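Local coordinates for thrombospondin related anonymous protein (Plasmodium falciparum, PDB 4F1J), which binds magnesium through its von Willebrand factor A domain and probably acts as a cell-surface adhesin of the malaria parasite, at residues A[30-38]-A[72-83]; A[91-101]-A[118-127]. All coordinates share one frame; numbering follows the deposited sequence. Where two conformers were deposited one is given.

In the fold
From the N terminus, strand 8-15 leads into helix 22-38, whose second half forms one side of contact 1. The chain then runs through strands 47-54 and 58-62, and contact 1 closes that 33-residue excursion when 72-83 returns antiparallel beside 30-38. Contact 2 opens only afterwards: 91-101 enters helix 94-106, and after 16 more residues the segment 118-127 comes back along strand 115-122 to the magnesium-binding end. The two loops are thus in series, neither nested nor crossed. Their centres lie 19 Å apart on opposite faces of the central sheet, yet they meet through it, Leu36 CD1 packing 3.8 Å from Leu121 CD2 of strand 115-122.

Contact 1 (A[30-38]-A[72-83]); sequences VPLAMKLIQ and KEKALIIIKSLL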
loop_
_atom_site.group_PDB
_atom_site.type_symbol
_atom_site.label_atom_id
_atom_site.label_comp_id
_atom_site.label_asym_id
_atom_site.label_seq_id
_atom_site.Cartn_x
_atom_site.Cartn_y
_atom_site.Cartn_z
ATOM N N VAL A 30 9.517 7.526 3.381
ATOM C CA VAL A 30 8.945 7.617 4.725
ATOM C C VAL A 30 7.945 8.788 4.828
ATOM O O VAL A 30 6.821 8.593 5.281
ATOM C CB VAL A 30 10.033 7.580 5.845
ATOM C CG1 VAL A 30 9.470 8.007 7.189
ATOM C CG2 VAL A 30 10.626 6.139 5.941
ATOM N N PRO A 31 8.344 10.006 4.415
ATOM C CA PRO A 31 7.370 11.108 4.349
ATOM C C PRO A 31 6.130 10.845 3.494
ATOM O O PRO A 31 5.054 11.368 3.809
ATOM C CB PRO A 31 8.187 12.268 3.792
ATOM C CG PRO A 31 9.590 11.975 4.224
ATOM C CD PRO A 31 9.720 10.473 4.127
ATOM N N LEU A 32 6.268 10.052 2.434
ATOM C CA LEU A 32 5.121 9.714 1.582
ATOM C C LEU A 32 4.122 8.831 2.337
ATOM O O LEU A 32 2.911 9.071 2.270
ATOM C CB LEU A 32 5.579 8.980 0.346
ATOM C CG LEU A 32 4.520 8.353 -0.553
ATOM C CD1 LEU A 32 3.586 9.419 -1.089
ATOM C CD2 LEU A 32 5.209 7.574 -1.699
ATOM N N ALA A 33 4.630 7.801 3.011
ATOM C CA ALA A 33 3.792 6.911 3.836
ATOM C C ALA A 33 3.103 7.743 4.929
ATOM O O ALA A 33 1.934 7.540 5.242
ATOM C CB ALA A 33 4.635 5.803 4.460
ATOM N N MET A 34 3.835 8.684 5.522
ATOM C CA MET A 34 3.234 9.592 6.506
ATOM C C MET A 34 2.064 10.429 5.959
ATOM O O MET A 34 0.979 10.491 6.594
ATOM C CB MET A 34 4.321 10.458 7.157
ATOM C CG MET A 34 5.208 9.620 8.029
ATOM S SD MET A 34 6.561 10.539 8.793
ATOM C CE MET A 34 5.683 11.301 10.152
ATOM N N LYS A 35 2.273 11.069 4.813
ATOM C CA LYS A 35 1.244 11.859 4.163
ATOM C C LYS A 35 0.062 10.977 3.722
ATOM O O LYS A 35 -1.073 11.397 3.776
ATOM C CB LYS A 35 1.819 12.639 2.966
ATOM C CG LYS A 35 0.842 13.659 2.389
ATOM C CD LYS A 35 1.511 14.758 1.644
ATOM C CE LYS A 35 0.472 15.748 1.079
ATOM N NZ LYS A 35 1.088 16.896 0.346
ATOM N N LEU A 36 0.324 9.747 3.305
ATOM C CA LEU A 36 -0.755 8.843 2.916
ATOM C C LEU A 36 -1.666 8.610 4.116
ATOM O O LEU A 36 -2.907 8.748 4.018
ATOM C CB LEU A 36 -0.152 7.522 2.417
ATOM C CG LEU A 36 -1.111 6.396 1.996
ATOM C CD1 LEU A 36 -0.302 5.450 1.108
ATOM C CD2 LEU A 36 -1.790 5.585 3.131
ATOM N N ILE A 37 -1.048 8.307 5.253
ATOM C CA ILE A 37 -1.774 8.070 6.501
ATOM C C ILE A 37 -2.552 9.304 6.926
ATOM O O ILE A 37 -3.678 9.197 7.421
ATOM C CB ILE A 37 -0.830 7.552 7.589
ATOM C CG1 ILE A 37 -0.451 6.106 7.235
ATOM C CG2 ILE A 37 -1.456 7.686 9.015
ATOM C CD1 ILE A 37 0.744 5.551 7.972
ATOM N N GLN A 38 -2.005 10.483 6.648
ATOM C CA GLN A 38 -2.761 11.717 6.902
ATOM C C GLN A 38 -4.048 11.874 6.065
ATOM O O GLN A 38 -4.894 12.688 6.413
ATOM C CB GLN A 38 -1.876 12.930 6.707
ATOM C CG GLN A 38 -0.844 13.028 7.778
ATOM C CD GLN A 38 0.102 14.168 7.562
ATOM O OE1 GLN A 38 0.521 14.436 6.436
ATOM N NE2 GLN A 38 0.455 14.852 8.649
ATOM N N LYS A 72 -4.123 7.966 14.198
ATOM C CA LYS A 72 -3.168 8.539 13.260
ATOM C C LYS A 72 -1.847 8.895 13.909
ATOM O O LYS A 72 -0.813 8.592 13.379
ATOM C CB LYS A 72 -3.763 9.763 12.568
ATOM C CG LYS A 72 -4.941 9.416 11.663
ATOM C CD LYS A 72 -5.642 10.660 11.136
ATOM C CE LYS A 72 -4.931 11.222 9.923
ATOM N NZ LYS A 72 -5.773 12.196 9.207
ATOM N N GLU A 73 -1.885 9.541 15.075
ATOM C CA GLU A 73 -0.631 9.894 15.764
ATOM C C GLU A 73 0.234 8.682 16.108
ATOM O O GLU A 73 1.446 8.713 15.921
ATOM C CB GLU A 73 -0.931 10.703 17.026
ATOM C CG GLU A 73 -1.519 12.087 16.710
ATOM N N LYS A 74 -0.385 7.599 16.577
ATOM C CA LYS A 74 0.344 6.389 16.891
ATOM C C LYS A 74 0.904 5.707 15.625
ATOM O O LYS A 74 2.024 5.210 15.633
ATOM C CB LYS A 74 -0.504 5.434 17.730
ATOM C CG LYS A 74 -0.751 5.982 19.153
ATOM C CD LYS A 74 -1.711 5.120 19.957
ATOM C CE LYS A 74 -1.774 5.579 21.423
ATOM N NZ LYS A 74 -2.253 4.478 22.308
ATOM N N ALA A 75 0.128 5.709 14.546
ATOM C CA ALA A 75 0.570 5.128 13.279
ATOM C C ALA A 75 1.773 5.897 12.735
ATOM O O ALA A 75 2.740 5.304 12.263
ATOM C CB ALA A 75 -0.575 5.122 12.269
ATOM N N LEU A 76 1.724 7.214 12.851
ATOM C CA LEU A 76 2.793 8.075 12.320
ATOM C C LEU A 76 4.123 7.901 13.066
ATOM O O LEU A 76 5.183 7.968 12.436
ATOM C CB LEU A 76 2.359 9.544 12.306
ATOM C CG LEU A 76 1.279 9.899 11.282
ATOM C CD1 LEU A 76 0.779 11.352 11.416
ATOM C CD2 LEU A 76 1.752 9.621 9.862
ATOM N N ILE A 77 4.080 7.690 14.386
ATOM C CA ILE A 77 5.275 7.317 15.185
ATOM C C ILE A 77 5.961 6.074 14.629
ATOM O O ILE A 77 7.205 6.005 14.505
ATOM C CB ILE A 77 4.907 6.975 16.661
ATOM C CG1 ILE A 77 4.681 8.240 17.476
ATOM C CG2 ILE A 77 5.991 6.106 17.326
ATOM C CD1 ILE A 77 4.103 7.957 18.851
ATOM N N ILE A 78 5.156 5.058 14.305
ATOM C CA ILE A 78 5.704 3.814 13.819
ATOM C C ILE A 78 6.303 4.007 12.434
ATOM O O ILE A 78 7.395 3.494 12.144
ATOM C CB ILE A 78 4.672 2.671 13.843
ATOM C CG1 ILE A 78 4.291 2.338 15.280
ATOM C CG2 ILE A 78 5.205 1.424 13.094
ATOM C CD1 ILE A 78 3.007 1.536 15.398
ATOM N N ILE A 79 5.622 4.753 11.571
ATOM C CA ILE A 79 6.149 4.982 10.247
ATOM C C ILE A 79 7.459 5.755 10.345
ATOM O O ILE A 79 8.434 5.402 9.689
ATOM C CB ILE A 79 5.146 5.701 9.332
ATOM C CG1 ILE A 79 3.927 4.800 9.060
ATOM C CG2 ILE A 79 5.841 6.117 8.029
ATOM C CD1 ILE A 79 4.273 3.385 8.546
ATOM N N LYS A 80 7.495 6.768 11.212
ATOM C CA LYS A 80 8.718 7.565 11.400
ATOM C C LYS A 80 9.873 6.708 11.917
ATOM O O LYS A 80 11.046 6.937 11.568
ATOM C CB LYS A 80 8.466 8.749 12.334
ATOM C CG LYS A 80 9.596 9.781 12.275
ATOM C CD LYS A 80 9.715 10.639 13.538
ATOM C CE LYS A 80 11.127 11.287 13.645
ATOM N NZ LYS A 80 11.493 12.142 12.446
ATOM N N SER A 81 9.547 5.691 12.703
ATOM C CA SER A 81 10.545 4.762 13.224
ATOM C C SER A 81 11.259 3.970 12.130
ATOM O O SER A 81 12.282 3.335 12.407
ATOM C CB SER A 81 9.936 3.794 14.253
ATOM O OG SER A 81 9.311 2.674 13.661
ATOM N N LEU A 82 10.739 3.995 10.897
ATOM C CA LEU A 82 11.388 3.283 9.788
ATOM C C LEU A 82 12.695 3.952 9.377
ATOM O O LEU A 82 13.473 3.376 8.632
ATOM C CB LEU A 82 10.447 3.200 8.567
ATOM C CG LEU A 82 9.210 2.322 8.758
ATOM C CD1 LEU A 82 8.270 2.489 7.548
ATOM C CD2 LEU A 82 9.569 0.872 8.960
ATOM N N LEU A 83 12.902 5.181 9.837
ATOM C CA LEU A 83 14.134 5.922 9.567
ATOM C C LEU A 83 15.296 5.312 10.319
ATOM O O LEU A 83 16.378 5.157 9.761
ATOM C CB LEU A 83 13.970 7.387 9.980
ATOM C CG LEU A 83 12.923 8.191 9.202
ATOM C CD1 LEU A 83 12.699 9.552 9.878
ATOM C CD2 LEU A 83 13.309 8.378 7.755
#
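Ile79 is a knob in a hole formed by Val30, Ala33, Met34 and Ile37, joining two helices on one face of the Rossmann-like vWA fold. Their short axes approach to 9.5 Å and run antiparallel, at 169°.

The apolar contacts follow the two branches of Ile79. Its CG2 lies 3.6 Å from Met34 CG and also meets Ala33 CB. On the other branch the ends of Ile79 and Ile37 meet tip to tip, and the 3.4 Å between Ile79 CG1 and Ile37 CD1 is tighter than usual carbon contact. One turn earlier, Leu76 passes Ile37 head to tail, its CD2 3.8 Å from Ile37 CG2 and reaching the backbone at Met34 O. At the other end, Val30 fits against Leu82 and Leu83: CG2 lies 3.9 Å from Leu82 CB, and CB is equally far from Leu83 CD2. Strand 58-62 backs this layer, with Ile61 against Ile79 and Leu82.

The polar contact is at Gln38. In the conformer described, one of two, Lys72, salt-bridged to Glu2, bends at chi3 (83°), which brings NZ to Gln38 O; there it donates at 3.0 Å from above the carbonyl plane, at a C=O...N angle of 111°.

Contact 2 (A[91-101]-A[118-127]); sequences RTNLSDALLQV and VVILTDGIPD. With MG (magnesium ion), chain C; MG (magnesium ion), chain H.
Leu94 runs beside the Pro126 ring in the same sense, with Leu94 CD2 3.7 Å from Pro126 CG. The other Leu94 branch, CD1, meets Ile120 CD1 tip to tip at 3.9 Å. Further along the helix, Leu98 crosses Val118 at about a right angle and Val101 CG1 comes 4.0 Å from Val118 CG2. These contacts seat helix 94-101 on strand 118-122, the two running nearly antiparallel at 157°. Leu13 of strand 8-15 and Leu139 of helix 129-141 border the same apolar layer.

At the magnesium end of this vWA domain the contact turns polar, and Asp127 is its hub. Its OD2 accepts from two donors on opposite faces of the carboxylate plane: Thr92 N at 2.7 Å on the syn side, and Arg91 NH1 at 2.8 Å on the anti side. The second bond is a salt bridge, nearly straight at 163°, and OD2 lies in the guanidinium plane although the two flat groups are turned 52° apart. In return, Asp127 N donates to Thr92 O at 3.0 Å, so backbone and side chain together clamp Asp127 to Thr92.

Thr92 OG1 is hydrogen-bonded to water 2, a ligand of one magnesium ion, and to water 1, which donates to Asp127 OD1. That arrangement is consistent with the metal-ion-dependent adhesion site of the family, where Asp123 OD1 binds the ion directly with Ser17 and Ser19, and Thr92 acts through water. A second magnesium ion sits at the helix start, bound by Ser95 OG and Asp131; N-cap Asn93 OD1 accepts from Asp96 N at 3.1 Å and from water 3, another ligand of this ion, while Asn93 ND2 is hydrogen-bonded to Asn56 O.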
loop_
_atom_site.group_PDB
_atom_site.type_symbol
_atom_site.label_atom_id
_atom_site.label_comp_id
_atom_site.label_asym_id
_atom_site.label_seq_id
_atom_site.Cartn_x
_atom_site.Cartn_y
_atom_site.Cartn_z
ATOM N N ARG A 91 15.276 -7.242 -2.341
ATOM C CA ARG A 91 14.570 -7.396 -3.618
ATOM C C ARG A 91 13.112 -6.955 -3.511
ATOM O O ARG A 91 12.843 -6.048 -2.755
ATOM C CB ARG A 91 14.762 -8.824 -4.172
ATOM C CG ARG A 91 14.357 -9.954 -3.272
ATOM C CD ARG A 91 14.712 -11.312 -3.912
ATOM N NE ARG A 91 14.161 -12.439 -3.169
ATOM C CZ ARG A 91 12.886 -12.858 -3.237
ATOM N NH1 ARG A 91 11.975 -12.252 -4.003
ATOM N NH2 ARG A 91 12.507 -13.910 -2.531
ATOM N N THR A 92 12.204 -7.532 -4.295
ATOM C CA THR A 92 10.815 -7.026 -4.367
ATOM C C THR A 92 9.812 -8.176 -4.291
ATOM O O THR A 92 9.176 -8.530 -5.300
ATOM C CB THR A 92 10.610 -6.203 -5.656
ATOM O OG1 THR A 92 11.700 -5.268 -5.807
ATOM C CG2 THR A 92 9.267 -5.468 -5.658
ATOM N N ASN A 93 9.668 -8.724 -3.087
ATOM C CA ASN A 93 8.813 -9.882 -2.863
ATOM C C ASN A 93 7.390 -9.396 -2.571
ATOM O O ASN A 93 6.878 -9.552 -1.457
ATOM C CB ASN A 93 9.363 -10.704 -1.712
ATOM C CG ASN A 93 8.767 -12.107 -1.622
ATOM O OD1 ASN A 93 7.759 -12.439 -2.239
ATOM N ND2 ASN A 93 9.392 -12.919 -0.806
ATOM N N LEU A 94 6.756 -8.833 -3.594
ATOM C CA LEU A 94 5.363 -8.383 -3.488
ATOM C C LEU A 94 4.437 -9.543 -3.168
ATOM O O LEU A 94 3.474 -9.384 -2.409
ATOM C CB LEU A 94 4.892 -7.714 -4.782
ATOM C CG LEU A 94 3.430 -7.223 -4.774
ATOM C CD1 LEU A 94 3.219 -6.227 -3.671
ATOM C CD2 LEU A 94 3.035 -6.651 -6.143
ATOM N N SER A 95 4.701 -10.712 -3.737
ATOM C CA SER A 95 3.793 -11.839 -3.534
ATOM C C SER A 95 3.725 -12.251 -2.054
ATOM O O SER A 95 2.643 -12.562 -1.569
ATOM C CB SER A 95 4.139 -13.006 -4.472
ATOM O OG SER A 95 5.425 -13.541 -4.178
ATOM N N ASP A 96 4.834 -12.177 -1.329
ATOM C CA ASP A 96 4.826 -12.435 0.119
ATOM C C ASP A 96 4.019 -11.378 0.900
ATOM O O ASP A 96 3.307 -11.712 1.852
ATOM C CB ASP A 96 6.250 -12.515 0.692
ATOM C CG ASP A 96 6.275 -13.075 2.095
ATOM O OD1 ASP A 96 5.639 -14.130 2.322
ATOM O OD2 ASP A 96 6.903 -12.475 2.992
ATOM N N ALA A 97 4.175 -10.120 0.522
ATOM C CA ALA A 97 3.377 -9.043 1.112
ATOM C C ALA A 97 1.867 -9.271 0.917
ATOM O O ALA A 97 1.060 -9.082 1.830
ATOM C CB ALA A 97 3.773 -7.727 0.475
ATOM N N LEU A 98 1.479 -9.603 -0.302
ATOM C CA LEU A 98 0.065 -9.892 -0.629
ATOM C C LEU A 98 -0.422 -11.156 0.107
ATOM O O LEU A 98 -1.574 -11.226 0.573
ATOM C CB LEU A 98 -0.098 -10.053 -2.142
ATOM C CG LEU A 98 0.099 -8.806 -3.004
ATOM C CD1 LEU A 98 0.206 -9.228 -4.495
ATOM C CD2 LEU A 98 -1.035 -7.786 -2.767
ATOM N N LEU A 99 0.450 -12.152 0.201
ATOM C CA LEU A 99 0.159 -13.358 0.985
ATOM C C LEU A 99 -0.209 -13.032 2.449
ATOM O O LEU A 99 -1.115 -13.627 3.023
ATOM C CB LEU A 99 1.336 -14.328 0.941
ATOM C CG LEU A 99 1.231 -15.592 1.818
ATOM C CD1 LEU A 99 -0.012 -16.400 1.491
ATOM C CD2 LEU A 99 2.491 -16.401 1.616
ATOM N N GLN A 100 0.472 -12.069 3.054
ATOM C CA GLN A 100 0.174 -11.716 4.462
ATOM C C GLN A 100 -1.226 -11.151 4.576
ATOM O O GLN A 100 -1.933 -11.423 5.560
ATOM C CB GLN A 100 1.186 -10.732 5.015
ATOM C CG GLN A 100 2.638 -11.240 4.985
ATOM C CD GLN A 100 2.792 -12.685 5.401
ATOM O OE1 GLN A 100 2.403 -13.076 6.512
ATOM N NE2 GLN A 100 3.318 -13.514 4.503
ATOM N N VAL A 101 -1.638 -10.373 3.573
ATOM C CA VAL A 101 -3.015 -9.867 3.540
ATOM C C VAL A 101 -4.013 -11.031 3.447
ATOM O O VAL A 101 -4.989 -11.086 4.194
ATOM C CB VAL A 101 -3.238 -8.894 2.412
ATOM C CG1 VAL A 101 -4.717 -8.506 2.322
ATOM C CG2 VAL A 101 -2.350 -7.644 2.623
ATOM N N VAL A 118 -6.097 -2.863 -0.459
ATOM C CA VAL A 118 -4.649 -2.947 -0.409
ATOM C C VAL A 118 -4.097 -1.725 -1.144
ATOM O O VAL A 118 -4.535 -1.401 -2.253
ATOM C CB VAL A 118 -4.128 -4.260 -1.085
ATOM C CG1 VAL A 118 -2.596 -4.213 -1.319
ATOM C CG2 VAL A 118 -4.449 -5.480 -0.271
ATOM N N VAL A 119 -3.149 -1.025 -0.525
ATOM C CA VAL A 119 -2.447 0.059 -1.205
ATOM C C VAL A 119 -0.964 -0.235 -1.187
ATOM O O VAL A 119 -0.361 -0.384 -0.102
ATOM C CB VAL A 119 -2.699 1.407 -0.564
ATOM C CG1 VAL A 119 -1.909 2.471 -1.306
ATOM C CG2 VAL A 119 -4.201 1.729 -0.615
ATOM N N ILE A 120 -0.411 -0.394 -2.393
ATOM C CA ILE A 120 0.997 -0.736 -2.594
ATOM C C ILE A 120 1.770 0.543 -2.975
ATOM O O ILE A 120 1.387 1.241 -3.907
ATOM C CB ILE A 120 1.155 -1.788 -3.717
ATOM C CG1 ILE A 120 0.595 -3.148 -3.299
ATOM C CG2 ILE A 120 2.625 -1.911 -4.093
ATOM C CD1 ILE A 120 0.051 -4.013 -4.484
ATOM N N LEU A 121 2.859 0.832 -2.265
ATOM C CA LEU A 121 3.834 1.847 -2.668
ATOM C C LEU A 121 5.066 1.098 -3.195
ATOM O O LEU A 121 5.647 0.291 -2.480
ATOM C CB LEU A 121 4.213 2.746 -1.493
ATOM C CG LEU A 121 3.096 3.400 -0.671
ATOM C CD1 LEU A 121 3.728 4.303 0.412
ATOM C CD2 LEU A 121 2.114 4.123 -1.558
ATOM N N THR A 122 5.417 1.286 -4.471
ATOM C CA THR A 122 6.519 0.481 -5.032
ATOM C C THR A 122 7.355 1.270 -6.011
ATOM O O THR A 122 6.851 2.131 -6.695
ATOM C CB THR A 122 5.979 -0.816 -5.693
ATOM O OG1 THR A 122 7.064 -1.730 -5.992
ATOM C CG2 THR A 122 5.141 -0.509 -6.939
ATOM N N ASP A 123 8.637 0.926 -6.100
ATOM C CA ASP A 123 9.530 1.537 -7.102
ATOM C C ASP A 123 10.058 0.511 -8.113
ATOM O O ASP A 123 11.042 0.779 -8.812
ATOM C CB ASP A 123 10.698 2.226 -6.403
ATOM C CG ASP A 123 11.860 1.300 -6.102
ATOM O OD1 ASP A 123 11.651 0.076 -5.824
ATOM O OD2 ASP A 123 12.989 1.830 -6.077
ATOM N N GLY A 124 9.427 -0.654 -8.166
ATOM C CA GLY A 124 9.914 -1.737 -9.017
ATOM C C GLY A 124 8.836 -2.678 -9.496
ATOM O O GLY A 124 7.635 -2.442 -9.328
ATOM N N ILE A 125 9.311 -3.748 -10.128
ATOM C CA ILE A 125 8.495 -4.833 -10.611
ATOM C C ILE A 125 8.651 -6.026 -9.644
ATOM O O ILE A 125 9.769 -6.310 -9.180
ATOM C CB ILE A 125 8.950 -5.228 -12.033
ATOM C CG1 ILE A 125 8.768 -4.042 -13.003
ATOM C CG2 ILE A 125 8.146 -6.408 -12.533
ATOM C CD1 ILE A 125 9.713 -4.082 -14.164
ATOM N N PRO A 126 7.562 -6.753 -9.362
ATOM C CA PRO A 126 7.698 -7.887 -8.477
ATOM C C PRO A 126 8.679 -8.937 -9.006
ATOM O O PRO A 126 8.786 -9.138 -10.218
ATOM C CB PRO A 126 6.288 -8.491 -8.439
ATOM C CG PRO A 126 5.412 -7.434 -8.923
ATOM C CD PRO A 126 6.175 -6.587 -9.837
ATOM N N ASP A 127 9.372 -9.595 -8.089
ATOM C CA ASP A 127 10.316 -10.646 -8.471
ATOM C C ASP A 127 9.620 -11.789 -9.180
ATOM O O ASP A 127 10.215 -12.434 -10.061
ATOM C CB ASP A 127 11.090 -11.094 -7.264
ATOM C CG ASP A 127 12.020 -9.984 -6.726
ATOM O OD1 ASP A 127 12.574 -9.158 -7.490
ATOM O OD2 ASP A 127 12.171 -9.947 -5.524
HETATM MG MG MG C . 12.882 -1.552 -6.081
HETATM MG MG MG H . 5.624 -15.657 -3.848
HETATM O O HOH W 1 13.813 -6.794 -6.915
HETATM O O HOH W 2 11.062 -2.674 -6.032
HETATM O O HOH W 3 7.336 -14.947 -2.750
HETATM O O HOH W 4 13.043 -1.190 -8.073
HETATM O O HOH W 5 14.049 -3.106 -6.452
HETATM O O HOH W 6 4.446 -15.575 -2.222
#